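PDB 4NAX: glutathione S-transferase, N-terminal domain protein from Pseudomonas putida, which binds oxidized glutathione disulfide, one per subunit, and probably acts as a transferase of the glutathione S-transferase superfamily. Local coordinates for residues L23-T28 against N69-I74; S64-N69 against P86-G91; R11-K16 against N54-S59; V34-E39 against H225-P230. All blocks are in the same frame, centred on the assembly; numbering follows the deposited sequence. Where two conformers were deposited one is given.

Contact 1: residues L23-T28 against N69-I74. With GDS (oxidized glutathione disulfide), chain C.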
# COMPACT_ATOMS: atom_id res chain seq x y z
N LEU A 23 4.51 14.09 -14.97
CA LEU A 23 4.42 12.67 -14.68
C LEU A 23 5.64 11.95 -15.22
O LEU A 23 5.98 12.11 -16.39
CB LEU A 23 3.17 12.08 -15.34
CG LEU A 23 3.01 10.57 -15.25
CD1 LEU A 23 2.85 10.08 -13.81
CD2 LEU A 23 1.84 10.10 -16.11
N TYR A 24 6.29 11.15 -14.37
CA TYR A 24 7.48 10.38 -14.75
C TYR A 24 7.10 8.92 -14.58
O TYR A 24 6.93 8.44 -13.46
CB TYR A 24 8.68 10.77 -13.89
CG TYR A 24 8.88 12.28 -13.81
CD1 TYR A 24 9.58 12.99 -14.79
CD2 TYR A 24 8.33 13.01 -12.76
CE1 TYR A 24 9.74 14.37 -14.70
CE2 TYR A 24 8.51 14.38 -12.66
CZ TYR A 24 9.18 15.06 -13.64
OH TYR A 24 9.35 16.42 -13.51
N SER A 25 6.89 8.21 -15.69
CA SER A 25 6.22 6.94 -15.63
C SER A 25 6.55 6.06 -16.82
O SER A 25 7.43 6.37 -17.63
CB SER A 25 4.69 7.19 -15.49
OG SER A 25 3.98 6.01 -15.12
N LEU A 26 5.84 4.94 -16.90
CA LEU A 26 5.99 3.92 -17.93
C LEU A 26 4.66 3.15 -17.92
O LEU A 26 4.08 2.99 -16.85
CB LEU A 26 7.17 3.01 -17.58
CG LEU A 26 7.60 2.02 -18.65
CD1 LEU A 26 8.18 2.75 -19.85
CD2 LEU A 26 8.61 1.07 -18.04
N PRO A 27 4.17 2.66 -19.10
CA PRO A 27 2.89 1.93 -19.09
C PRO A 27 3.08 0.54 -18.48
O PRO A 27 3.54 -0.40 -19.12
CB PRO A 27 2.50 1.87 -20.57
CG PRO A 27 3.31 2.92 -21.24
CD PRO A 27 4.60 2.98 -20.47
N THR A 28 2.80 0.46 -17.20
CA THR A 28 2.91 -0.70 -16.35
C THR A 28 1.68 -0.66 -15.45
O THR A 28 1.01 0.37 -15.37
CB THR A 28 4.12 -0.59 -15.44
OG1 THR A 28 3.96 0.59 -14.64
CG2 THR A 28 5.43 -0.50 -16.19
N ASN A 69 13.40 4.56 -6.27
CA ASN A 69 13.82 4.18 -7.61
C ASN A 69 12.74 3.52 -8.46
O ASN A 69 13.05 2.74 -9.35
CB ASN A 69 15.21 3.49 -7.69
CG ASN A 69 15.30 2.08 -7.13
OD1 ASN A 69 15.94 1.86 -6.09
ND2 ASN A 69 14.78 1.12 -7.86
N LYS A 70 11.48 3.89 -8.22
CA LYS A 70 10.37 3.29 -8.94
C LYS A 70 9.45 4.31 -9.55
O LYS A 70 9.35 5.44 -9.08
CB LYS A 70 9.63 2.30 -8.04
CG LYS A 70 10.57 1.10 -7.72
CD LYS A 70 9.98 -0.11 -7.09
CE LYS A 70 11.10 -1.09 -6.86
NZ LYS A 70 10.60 -2.37 -6.31
N ILE A 71 8.81 3.90 -10.63
CA ILE A 71 7.72 4.68 -11.20
C ILE A 71 6.40 4.14 -10.66
O ILE A 71 6.31 2.97 -10.25
CB ILE A 71 7.75 4.65 -12.76
CG1 ILE A 71 7.50 3.26 -13.37
CG2 ILE A 71 9.04 5.25 -13.28
CD1 ILE A 71 6.04 2.89 -13.56
N PRO A 72 5.33 4.95 -10.70
CA PRO A 72 5.28 6.34 -11.14
C PRO A 72 5.74 7.34 -10.06
O PRO A 72 5.73 7.04 -8.86
CB PRO A 72 3.81 6.55 -11.44
CG PRO A 72 3.12 5.69 -10.42
CD PRO A 72 4.01 4.45 -10.32
N ALA A 73 6.05 8.54 -10.52
CA ALA A 73 6.34 9.68 -9.64
C ALA A 73 5.79 10.91 -10.34
O ALA A 73 5.66 10.93 -11.57
CB ALA A 73 7.82 9.81 -9.37
N ILE A 74 5.48 11.93 -9.56
CA ILE A 74 5.02 13.20 -10.09
C ILE A 74 5.77 14.37 -9.48
O ILE A 74 6.34 14.28 -8.39
CB ILE A 74 3.50 13.42 -9.89
CG1 ILE A 74 3.11 13.46 -8.40
CG2 ILE A 74 2.71 12.35 -10.64
CD1 ILE A 74 1.74 14.04 -8.13
N1 GDS C . 12.32 -5.26 -9.32
CA1 GDS C . 11.08 -5.85 -9.84
C1 GDS C . 11.11 -7.36 -9.70
OE1 GDS C . 10.01 -7.96 -9.69
OE2 GDS C . 12.19 -7.97 -9.60
CB1 GDS C . 10.91 -5.47 -11.31
CG1 GDS C . 9.49 -5.66 -11.86
CD1 GDS C . 8.51 -4.72 -11.20
O1 GDS C . 8.88 -3.66 -10.75
N2 GDS C . 7.26 -5.16 -11.14
CA2 GDS C . 6.17 -4.36 -10.61
C2 GDS C . 5.57 -5.01 -9.39
O2 GDS C . 5.44 -6.22 -9.32
CB2 GDS C . 5.08 -4.20 -11.67
SG2 GDS C . 5.54 -3.19 -13.08
N3 GDS C . 5.16 -4.18 -8.43
CA3 GDS C . 4.58 -4.67 -7.19
C3 GDS C . 3.55 -3.75 -6.58
OE3 GDS C . 3.37 -3.86 -5.35
OE4 GDS C . 2.91 -3.01 -7.33
N4 GDS C . 10.21 -0.98 -11.13
CA4 GDS C . 11.57 -0.55 -11.40
C4 GDS C . 12.61 -1.36 -10.68
OE5 GDS C . 13.83 -1.10 -10.86
OE6 GDS C . 12.21 -2.31 -9.95
C5 GDS C . 9.23 -0.09 -11.06
O5 GDS C . 9.42 1.11 -11.18
CA5 GDS C . 7.83 -0.64 -10.87
N5 GDS C . 7.09 0.19 -9.92
CB5 GDS C . 7.13 -0.64 -12.23
SG5 GDS C . 5.41 -1.17 -12.20
CA6 GDS C . 4.79 1.17 -5.69
C6 GDS C . 3.71 1.99 -6.32
OE7 GDS C . 4.05 3.02 -6.96
OE8 GDS C . 2.53 1.61 -6.16
N6 GDS C . 4.28 0.55 -4.45
CB6 GDS C . 5.27 0.09 -6.67
CG6 GDS C . 5.93 0.70 -7.90
CD6 GDS C . 6.57 -0.32 -8.80
O6 GDS C . 6.57 -1.53 -8.52

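Contact 2: residues S64-N69 against P86-G91. With GDS (oxidized glutathione disulfide), chain C; GOL (glycerol), chain D.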
# COMPACT_ATOMS: atom_id res chain seq x y z
N SER A 64 16.44 11.43 -7.10
CA SER A 64 16.36 12.67 -6.33
C SER A 64 14.93 13.05 -6.00
O SER A 64 14.68 13.73 -5.00
CB SER A 64 17.06 13.84 -7.04
OG SER A 64 16.37 14.30 -8.19
N LEU A 65 13.99 12.63 -6.84
CA LEU A 65 12.59 12.81 -6.52
C LEU A 65 11.97 11.50 -6.04
O LEU A 65 11.33 11.45 -4.99
CB LEU A 65 11.84 13.35 -7.73
CG LEU A 65 10.39 13.70 -7.41
CD1 LEU A 65 9.92 14.86 -8.23
CD2 LEU A 65 9.50 12.49 -7.59
N SER A 66 12.20 10.42 -6.78
CA SER A 66 11.54 9.16 -6.50
C SER A 66 12.50 8.24 -5.76
O SER A 66 13.25 7.47 -6.36
CB SER A 66 11.06 8.58 -7.82
OG SER A 66 10.15 7.54 -7.55
N ALA A 67 12.51 8.36 -4.43
CA ALA A 67 13.60 7.85 -3.60
C ALA A 67 13.74 6.34 -3.64
O ALA A 67 14.82 5.80 -3.43
CB ALA A 67 13.44 8.28 -2.14
N ASN A 68 12.63 5.64 -3.90
CA ASN A 68 12.63 4.18 -3.99
C ASN A 68 12.97 3.67 -5.38
O ASN A 68 12.86 2.48 -5.64
CB ASN A 68 11.28 3.70 -3.48
CG ASN A 68 11.17 2.19 -3.36
OD1 ASN A 68 12.06 1.51 -2.86
ND2 ASN A 68 10.02 1.67 -3.77
N ASN A 69 13.40 4.56 -6.27
CA ASN A 69 13.82 4.18 -7.61
C ASN A 69 12.74 3.52 -8.46
O ASN A 69 13.05 2.74 -9.35
CB ASN A 69 15.21 3.49 -7.69
CG ASN A 69 15.30 2.08 -7.13
OD1 ASN A 69 15.94 1.86 -6.09
ND2 ASN A 69 14.78 1.12 -7.86
N PRO A 86 6.66 17.24 -4.91
CA PRO A 86 7.16 15.96 -5.40
C PRO A 86 6.42 14.82 -4.71
O PRO A 86 6.06 14.94 -3.54
CB PRO A 86 8.61 15.97 -4.96
CG PRO A 86 8.57 16.73 -3.65
CD PRO A 86 7.47 17.74 -3.79
N LEU A 87 6.15 13.74 -5.43
CA LEU A 87 5.46 12.61 -4.80
C LEU A 87 5.70 11.33 -5.59
O LEU A 87 5.63 11.33 -6.82
CB LEU A 87 3.94 12.87 -4.70
CG LEU A 87 3.20 12.15 -3.59
CD1 LEU A 87 3.67 12.60 -2.20
CD2 LEU A 87 1.71 12.38 -3.72
N PHE A 88 5.96 10.25 -4.87
CA PHE A 88 5.97 8.91 -5.45
C PHE A 88 5.01 8.01 -4.66
O PHE A 88 4.40 8.44 -3.70
CB PHE A 88 7.41 8.39 -5.60
CG PHE A 88 8.14 8.19 -4.31
CD1 PHE A 88 8.89 9.23 -3.77
CD2 PHE A 88 8.09 7.00 -3.65
CE1 PHE A 88 9.56 9.08 -2.57
CE2 PHE A 88 8.76 6.83 -2.45
CZ PHE A 88 9.51 7.87 -1.92
N GLU A 89 4.91 6.77 -5.13
CA GLU A 89 3.94 5.74 -4.72
C GLU A 89 2.60 5.98 -5.41
O GLU A 89 1.89 6.94 -5.11
CB GLU A 89 3.73 5.62 -3.21
CG GLU A 89 4.94 5.09 -2.48
CD GLU A 89 5.25 3.64 -2.80
OE1 GLU A 89 4.29 2.85 -3.02
OE2 GLU A 89 6.46 3.30 -2.83
N SER A 90 2.26 5.08 -6.33
CA SER A 90 1.02 5.20 -7.07
C SER A 90 -0.19 5.47 -6.19
O SER A 90 -1.00 6.34 -6.50
CB SER A 90 0.80 3.97 -7.94
OG SER A 90 0.55 2.82 -7.18
N GLY A 91 -0.33 4.72 -5.10
CA GLY A 91 -1.49 4.88 -4.24
C GLY A 91 -1.53 6.23 -3.54
O GLY A 91 -2.62 6.76 -3.29
N1 GDS C . 12.32 -5.26 -9.32
CA1 GDS C . 11.08 -5.85 -9.84
C1 GDS C . 11.11 -7.36 -9.70
OE1 GDS C . 10.01 -7.96 -9.69
OE2 GDS C . 12.19 -7.97 -9.60
CB1 GDS C . 10.91 -5.47 -11.31
CG1 GDS C . 9.49 -5.66 -11.86
CD1 GDS C . 8.51 -4.72 -11.20
O1 GDS C . 8.88 -3.66 -10.75
N2 GDS C . 7.26 -5.16 -11.14
CA2 GDS C . 6.17 -4.36 -10.61
C2 GDS C . 5.57 -5.01 -9.39
O2 GDS C . 5.44 -6.22 -9.32
CB2 GDS C . 5.08 -4.20 -11.67
SG2 GDS C . 5.54 -3.19 -13.08
N3 GDS C . 5.16 -4.18 -8.43
CA3 GDS C . 4.58 -4.67 -7.19
C3 GDS C . 3.55 -3.75 -6.58
OE3 GDS C . 3.37 -3.86 -5.35
OE4 GDS C . 2.91 -3.01 -7.33
N4 GDS C . 10.21 -0.98 -11.13
CA4 GDS C . 11.57 -0.55 -11.40
C4 GDS C . 12.61 -1.36 -10.68
OE5 GDS C . 13.83 -1.10 -10.86
OE6 GDS C . 12.21 -2.31 -9.95
C5 GDS C . 9.23 -0.09 -11.06
O5 GDS C . 9.42 1.11 -11.18
CA5 GDS C . 7.83 -0.64 -10.87
N5 GDS C . 7.09 0.19 -9.92
CB5 GDS C . 7.13 -0.64 -12.23
SG5 GDS C . 5.41 -1.17 -12.20
CA6 GDS C . 4.79 1.17 -5.69
C6 GDS C . 3.71 1.99 -6.32
OE7 GDS C . 4.05 3.02 -6.96
OE8 GDS C . 2.53 1.61 -6.16
N6 GDS C . 4.28 0.55 -4.45
CB6 GDS C . 5.27 0.09 -6.67
CG6 GDS C . 5.93 0.70 -7.90
CD6 GDS C . 6.57 -0.32 -8.80
O6 GDS C . 6.57 -1.53 -8.52
C1 GOL D . 7.08 0.10 -2.44
O1 GOL D . 7.10 1.03 -3.52
C2 GOL D . 7.10 -1.29 -3.15
O2 GOL D . 5.83 -1.60 -3.69
C3 GOL D . 8.09 -1.40 -4.32
O3 GOL D . 9.42 -1.31 -3.82
O HOH W 1 8.02 3.85 -5.09

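Contact 3: residues R11-K16 against N54-S59. With GDS (oxidized glutathione disulfide), chain C.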
# COMPACT_ATOMS: atom_id res chain seq x y z
N ARG A 11 16.27 18.09 -14.99
CA ARG A 11 17.46 18.15 -15.84
C ARG A 11 17.43 17.01 -16.85
O ARG A 11 17.84 17.17 -18.00
CB ARG A 11 18.74 18.06 -15.00
CG ARG A 11 18.97 19.27 -14.12
CD ARG A 11 20.16 19.07 -13.20
NE ARG A 11 20.02 19.87 -11.98
CZ ARG A 11 20.67 19.64 -10.84
NH1 ARG A 11 21.50 18.61 -10.72
NH2 ARG A 11 20.48 20.45 -9.81
N LYS A 12 16.91 15.87 -16.42
CA LYS A 12 16.87 14.69 -17.26
C LYS A 12 15.61 14.61 -18.12
O LYS A 12 15.66 14.14 -19.26
CB LYS A 12 17.08 13.44 -16.41
CG LYS A 12 17.20 12.15 -17.18
CD LYS A 12 17.67 11.05 -16.25
CE LYS A 12 17.76 9.71 -16.96
NZ LYS A 12 18.92 9.66 -17.88
N TRP A 13 14.49 15.10 -17.58
CA TRP A 13 13.24 15.21 -18.33
C TRP A 13 12.72 16.65 -18.22
O TRP A 13 11.89 16.94 -17.38
CB TRP A 13 12.20 14.25 -17.78
CG TRP A 13 12.53 12.80 -17.98
CD1 TRP A 13 12.27 12.05 -19.08
CD2 TRP A 13 13.18 11.94 -17.05
NE1 TRP A 13 12.72 10.77 -18.89
CE2 TRP A 13 13.27 10.67 -17.65
CE3 TRP A 13 13.67 12.11 -15.76
CZ2 TRP A 13 13.86 9.59 -17.01
CZ3 TRP A 13 14.22 11.03 -15.12
CH2 TRP A 13 14.32 9.78 -15.74
N PRO A 14 13.23 17.55 -19.08
CA PRO A 14 12.79 18.94 -18.98
C PRO A 14 11.29 19.11 -19.21
O PRO A 14 10.70 18.40 -20.00
CB PRO A 14 13.58 19.65 -20.08
CG PRO A 14 14.76 18.79 -20.34
CD PRO A 14 14.33 17.38 -20.03
N ALA A 15 10.71 20.09 -18.53
CA ALA A 15 9.32 20.43 -18.70
C ALA A 15 9.15 21.39 -19.88
O ALA A 15 9.66 22.51 -19.86
CB ALA A 15 8.79 21.08 -17.43
N LYS A 16 8.43 20.94 -20.91
CA LYS A 16 7.96 21.81 -22.00
C LYS A 16 6.82 22.71 -21.54
O LYS A 16 6.60 23.79 -22.11
CB LYS A 16 7.50 20.97 -23.20
CG LYS A 16 8.58 20.07 -23.75
CD LYS A 16 8.23 19.43 -25.08
CE LYS A 16 9.49 18.91 -25.76
NZ LYS A 16 10.33 19.98 -26.37
N ASN A 54 17.17 1.73 -20.26
CA ASN A 54 18.30 2.63 -20.05
C ASN A 54 18.66 2.85 -18.57
O ASN A 54 19.51 3.69 -18.28
CB ASN A 54 18.05 3.99 -20.72
CG ASN A 54 18.68 4.10 -22.09
OD1 ASN A 54 19.42 5.05 -22.37
ND2 ASN A 54 18.41 3.13 -22.95
N ASP A 55 18.06 2.08 -17.66
CA ASP A 55 18.25 2.25 -16.20
C ASP A 55 17.85 3.66 -15.73
O ASP A 55 18.43 4.16 -14.77
CB ASP A 55 19.72 1.94 -15.77
CG ASP A 55 20.08 0.46 -15.80
OD1 ASP A 55 19.20 -0.41 -15.88
OD2 ASP A 55 21.30 0.17 -15.74
N ASP A 56 16.88 4.27 -16.42
CA ASP A 56 16.48 5.67 -16.13
C ASP A 56 16.00 5.79 -14.68
O ASP A 56 16.23 6.81 -14.03
CB ASP A 56 15.33 6.16 -17.03
CG ASP A 56 15.77 6.62 -18.40
OD1 ASP A 56 17.00 6.76 -18.67
OD2 ASP A 56 14.83 6.87 -19.21
N GLN A 57 15.32 4.75 -14.19
CA GLN A 57 14.76 4.79 -12.85
C GLN A 57 15.85 4.67 -11.78
O GLN A 57 15.61 4.90 -10.61
CB GLN A 57 13.68 3.70 -12.65
CG GLN A 57 14.17 2.29 -12.37
CD GLN A 57 14.77 1.53 -13.55
OE1 GLN A 57 15.08 2.09 -14.61
NE2 GLN A 57 14.94 0.24 -13.35
N LEU A 58 17.05 4.28 -12.22
CA LEU A 58 18.20 4.21 -11.31
C LEU A 58 19.10 5.45 -11.40
O LEU A 58 20.12 5.54 -10.68
CB LEU A 58 19.04 2.97 -11.60
CG LEU A 58 18.29 1.64 -11.47
CD1 LEU A 58 19.15 0.45 -11.85
CD2 LEU A 58 17.75 1.43 -10.07
N SER A 59 18.75 6.41 -12.26
CA SER A 59 19.54 7.63 -12.39
C SER A 59 19.47 8.48 -11.13
O SER A 59 18.44 8.50 -10.42
CB SER A 59 19.10 8.43 -13.61
OG SER A 59 17.79 8.95 -13.43
N1 GDS C . 12.32 -5.26 -9.32
CA1 GDS C . 11.08 -5.85 -9.84
C1 GDS C . 11.11 -7.36 -9.70
OE1 GDS C . 10.01 -7.96 -9.69
OE2 GDS C . 12.19 -7.97 -9.60
CB1 GDS C . 10.91 -5.47 -11.31
CG1 GDS C . 9.49 -5.66 -11.86
CD1 GDS C . 8.51 -4.72 -11.20
O1 GDS C . 8.88 -3.66 -10.75
N2 GDS C . 7.26 -5.16 -11.14
CA2 GDS C . 6.17 -4.36 -10.61
C2 GDS C . 5.57 -5.01 -9.39
O2 GDS C . 5.44 -6.22 -9.32
CB2 GDS C . 5.08 -4.20 -11.67
SG2 GDS C . 5.54 -3.19 -13.08
N3 GDS C . 5.16 -4.18 -8.43
CA3 GDS C . 4.58 -4.67 -7.19
C3 GDS C . 3.55 -3.75 -6.58
OE3 GDS C . 3.37 -3.86 -5.35
OE4 GDS C . 2.91 -3.01 -7.33
N4 GDS C . 10.21 -0.98 -11.13
CA4 GDS C . 11.57 -0.55 -11.40
C4 GDS C . 12.61 -1.36 -10.68
OE5 GDS C . 13.83 -1.10 -10.86
OE6 GDS C . 12.21 -2.31 -9.95
C5 GDS C . 9.23 -0.09 -11.06
O5 GDS C . 9.42 1.11 -11.18
CA5 GDS C . 7.83 -0.64 -10.87
N5 GDS C . 7.09 0.19 -9.92
CB5 GDS C . 7.13 -0.64 -12.23
SG5 GDS C . 5.41 -1.17 -12.20
CA6 GDS C . 4.79 1.17 -5.69
C6 GDS C . 3.71 1.99 -6.32
OE7 GDS C . 4.05 3.02 -6.96
OE8 GDS C . 2.53 1.61 -6.16
N6 GDS C . 4.28 0.55 -4.45
CB6 GDS C . 5.27 0.09 -6.67
CG6 GDS C . 5.93 0.70 -7.90
CD6 GDS C . 6.57 -0.32 -8.80
O6 GDS C . 6.57 -1.53 -8.52
O HOH W 2 19.33 6.98 -17.93

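Contact 4: residues V34-E39 against H225-P230. Unlike the reference sequence in segment 225-230: H225 (reference Arg).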
# COMPACT_ATOMS: atom_id res chain seq x y z
N VAL A 34 -1.88 6.08 -12.53
CA VAL A 34 -1.77 7.51 -12.44
C VAL A 34 -2.16 8.20 -13.74
O VAL A 34 -2.89 9.22 -13.71
CB VAL A 34 -0.38 7.92 -11.95
CG1 VAL A 34 -0.22 9.43 -11.96
CG2 VAL A 34 -0.14 7.37 -10.55
N SER A 35 -1.71 7.67 -14.88
CA SER A 35 -2.17 8.23 -16.15
C SER A 35 -3.70 8.07 -16.33
O SER A 35 -4.37 9.01 -16.78
CB SER A 35 -1.39 7.68 -17.32
OG SER A 35 -1.35 6.26 -17.23
N ILE A 36 -4.25 6.92 -15.96
CA ILE A 36 -5.69 6.76 -16.00
C ILE A 36 -6.36 7.81 -15.13
O ILE A 36 -7.33 8.46 -15.54
CB ILE A 36 -6.12 5.34 -15.59
CG1 ILE A 36 -5.71 4.33 -16.66
CG2 ILE A 36 -7.63 5.29 -15.38
CD1 ILE A 36 -5.85 2.90 -16.23
N MET A 37 -5.88 7.99 -13.90
CA MET A 37 -6.47 8.97 -13.02
C MET A 37 -6.46 10.37 -13.63
O MET A 37 -7.47 11.07 -13.59
CB MET A 37 -5.70 8.97 -11.69
CG MET A 37 -6.20 9.97 -10.67
SD MET A 37 -7.89 9.61 -10.15
CE MET A 37 -8.02 10.81 -8.82
N LEU A 38 -5.32 10.78 -14.18
CA LEU A 38 -5.20 12.10 -14.78
C LEU A 38 -6.15 12.26 -15.96
O LEU A 38 -6.79 13.32 -16.12
CB LEU A 38 -3.76 12.34 -15.20
CG LEU A 38 -2.80 12.54 -14.01
CD1 LEU A 38 -1.36 12.31 -14.44
CD2 LEU A 38 -2.98 13.92 -13.40
N GLU A 39 -6.26 11.21 -16.77
CA GLU A 39 -7.22 11.24 -17.88
C GLU A 39 -8.66 11.35 -17.39
O GLU A 39 -9.48 12.04 -18.00
CB GLU A 39 -7.05 10.00 -18.78
CG GLU A 39 -5.72 9.93 -19.52
CD GLU A 39 -5.58 10.95 -20.62
OE1 GLU A 39 -6.58 11.27 -21.28
OE2 GLU A 39 -4.45 11.43 -20.84
N HIS A 225 -7.06 5.42 -22.84
CA HIS A 225 -5.96 6.37 -23.03
C HIS A 225 -4.85 6.15 -22.01
O HIS A 225 -3.68 6.07 -22.35
CB HIS A 225 -6.42 7.82 -22.91
CG HIS A 225 -7.33 8.26 -24.01
ND1 HIS A 225 -7.00 8.13 -25.34
CD2 HIS A 225 -8.53 8.87 -23.98
CE1 HIS A 225 -7.96 8.64 -26.08
NE2 HIS A 225 -8.91 9.07 -25.27
N GLY A 226 -5.23 6.09 -20.74
CA GLY A 226 -4.24 6.00 -19.68
C GLY A 226 -3.39 4.75 -19.71
O GLY A 226 -2.24 4.77 -19.30
N LEU A 227 -3.95 3.66 -20.21
CA LEU A 227 -3.19 2.41 -20.34
C LEU A 227 -1.97 2.53 -21.23
O LEU A 227 -1.06 1.70 -21.14
CB LEU A 227 -4.05 1.28 -20.93
CG LEU A 227 -5.08 0.65 -19.98
CD1 LEU A 227 -5.97 -0.31 -20.76
CD2 LEU A 227 -4.43 -0.04 -18.79
N LYS A 228 -1.94 3.54 -22.10
CA LYS A 228 -0.93 3.64 -23.15
C LYS A 228 0.12 4.71 -22.89
O LYS A 228 1.04 4.87 -23.69
CB LYS A 228 -1.64 3.93 -24.47
CG LYS A 228 -2.71 2.89 -24.79
CD LYS A 228 -3.40 3.15 -26.12
CE LYS A 228 -4.54 2.18 -26.29
NZ LYS A 228 -5.14 2.24 -27.62
N ILE A 229 -0.01 5.44 -21.78
CA ILE A 229 0.77 6.64 -21.53
C ILE A 229 1.73 6.39 -20.36
O ILE A 229 1.31 5.82 -19.35
CB ILE A 229 -0.20 7.80 -21.19
CG1 ILE A 229 -1.04 8.13 -22.44
CG2 ILE A 229 0.52 9.03 -20.66
CD1 ILE A 229 -2.18 9.12 -22.22
N PRO A 230 2.98 6.83 -20.48
CA PRO A 230 3.59 7.58 -21.58
C PRO A 230 4.14 6.71 -22.69
O PRO A 230 4.65 5.63 -22.44
CB PRO A 230 4.77 8.27 -20.90
CG PRO A 230 5.16 7.33 -19.82
CD PRO A 230 3.88 6.75 -19.32

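Contact 1: residues L23-T28 against N69-I74
I71 meets T28 from just before a cis peptide bond, the I71-P72 link, where segment 69-74 passes from the ligand into strand 73-76. CG1 of I71 lies between its backbone N and carbonyl carbon (chi1 65°), and CD1 beyond it meets T28 OG1 tip to tip at 3.3 Å. The same OG1 is 3.3 Å from SG5 of the glutathione disulfide. Its proton goes to L26 O, 3.3 Å from OG1, with the hydroxyl 45° above the carbonyl plane, while G31 N bonds to OG1 at the turn leading into helix 31-41. An alanine here would probably leave G31 N without its cap and open a gap beside I71 CD1, with only CB left against the disulfide. On the strand side, Y24 and A73 form an antiparallel hydrogen-bonded pair: Y24 N reaches A73 O at 2.9 Å, nearly straight at 169°, and A73 N returns to Y24 O at 3.1 Å. The Y24 ring turns its edge to A73 O and stands beside the H48 ring. On the opposite face of the sheet, against which V34 and I93 of the flanking helices pack, L23 CD1 meets I74 CG2 at 3.9 Å. Both hydrogen bonds of I71 to the ligand use its backbone: I71 N donates to GDS O5 at 2.9 Å, and GDS N5 donates to I71 O, also at 2.9 Å. This two-way grip on the cysteinyl part of a glutathione by the residue before a cis-proline is the hallmark of the thioredoxin-like glutathione site of glutathione transferases.

Contact 2: residues S64-N69 against P86-G91
F88 lies with one ring face against the backbone of S66-N68, A67 N standing 3.5 Å above the plane toward the rim. CG sits between the backbone N and carbonyl carbon (chi1 64°), and CZ meets A67 CB at 4.0 Å. Earlier along the strand, L65 lays CD1 against P86 CB, 3.7 Å away. S66 OG touches F88 CB and also bonds to K70 O, just past the beta turn that N69 N to S66 O closes. Beyond this shell, W118 of the second subunit meets the F88 ring edge to face, and R159 of that subunit holds N68 OD1. An alanine in place of F88 would probably leave A67 and W118 of the second subunit without their shared aromatic partner. Past F88, a water joins N68 ND2 to E89 OE2, 2.8 Å from the water. E89, at the N-cap of helix 90-101, takes the gamma-glutamyl amino group, GDS N6 to OE1 at 2.7 Å. S90 N donates to GDS OE7 at 2.8 Å and S90 OG to GDS OE8 at 2.5 Å. Carboxylate facing amine and helix start facing carboxylate are thus matched to a zwitterionic gamma-glutamyl end, whose charges E89 and the helix N-terminus would probably stabilise.

Contact 3: residues R11-K16 against N54-S59
K12 first meets segment 54-59 through a water: NZ donates to it at 2.7 Å, and the water gives a weak bond to N54 O. It also donates to D56 OD1, only 2.5 Å from the water oxygen. The carbonyl of D55 then accepts L58 N and opens the short 3-10 segment 56-58. D56 is the residue on which both partners converge. K12 runs extended past S59 until the bend at chi4 (73°) places NZ, which forms a salt bridge with D56 OD1 at 3.6 Å, crossing the carboxylate obliquely. On the other branch, D56 OD2 lies 3.6 Å from W13 CZ2, near the ring plane, and the carboxylate stands almost upright to the indole, the planes 85° apart. D56 O reaches the same ring's edge in plane. Both polar ends have firm partners of their own, OD2 in S51 N and W13 NE1 in K49 O, which helps to fix their rotation. In the thioredoxin-like N-terminal domain, this loop links strand 45-49 to helix 60-65, and the chain preceding strand 21-25, with helix 9-12, packs against its outer side. Q57 turns the other way: Q57 NE2 donates to GDS OE5 at 3.0 Å and 170°, an oxygen of a glycine carboxylate of the ligand. S59 closes the segment as the N-cap of helix 60-65: OG accepts F62 N and donates to D56 O at 2.7 Å, in the carbonyl plane, an acceptor that S59 N also uses. K12 CD lies against that hydroxyl, 3.5 Å from S59 OG.

Contact 4: residues V34-E39 against H225-P230
E39, S35 and G226 carry the join between helix 31-41 of the thioredoxin-like domain and the end of the last helix, 221-226, which comes from the all-helical C-terminal part of the glutathione transferase fold. At G226 the backbones nearly touch, its CA 4.0 Å from I36 CA; a CB on G226 would collide with I36 CA, and that absence lets the helices come so close. I36 CG1 rests on G226 CA, and farther out I36 CD1 and L227 CD2 lie side by side at 4.1 Å. S35 gives its hydroxyl to a backbone carbonyl of segment 225-230: OG donates to G226 O at 2.7 Å, tilted 28° from the carbonyl plane, while S35 CB packs on I229 CB. One turn later, E39 bends at chi2 (-70°), and the two branches of its carboxylate part company. OE1 lies over H225 CB, 3.8 Å away, the side chains crossing at about a right angle; this histidine replaces an arginine of the reference sequence. OE2 bonds to Y45 OH on the neighbouring strand, and meets I229 CD1 tip to tip, 3.5 Å from the methyl carbon.

In the fold
Contacts 1 and 2 are buried and share N69; they meet where I74 N faces L87 O, on neighbouring strands of one sheet. Both reach the ligand and the second subunit, contact 1 gripping the cysteinyl part through backbone atoms and contact 2 the gamma-glutamyl end through the E89 carboxylate and the N-H and hydroxyl of S90. Contact 3, centred about 19 Å from the chain centre, relies on a salt bridge and a water, yet its Q57 touches the same ligand and packs against N69. Contact 4, like contact 3 partly buried although its centre is only about 9 Å from that of the chain, joins the two halves of the fold by close helix approach, and P230 packs on P27 and S25.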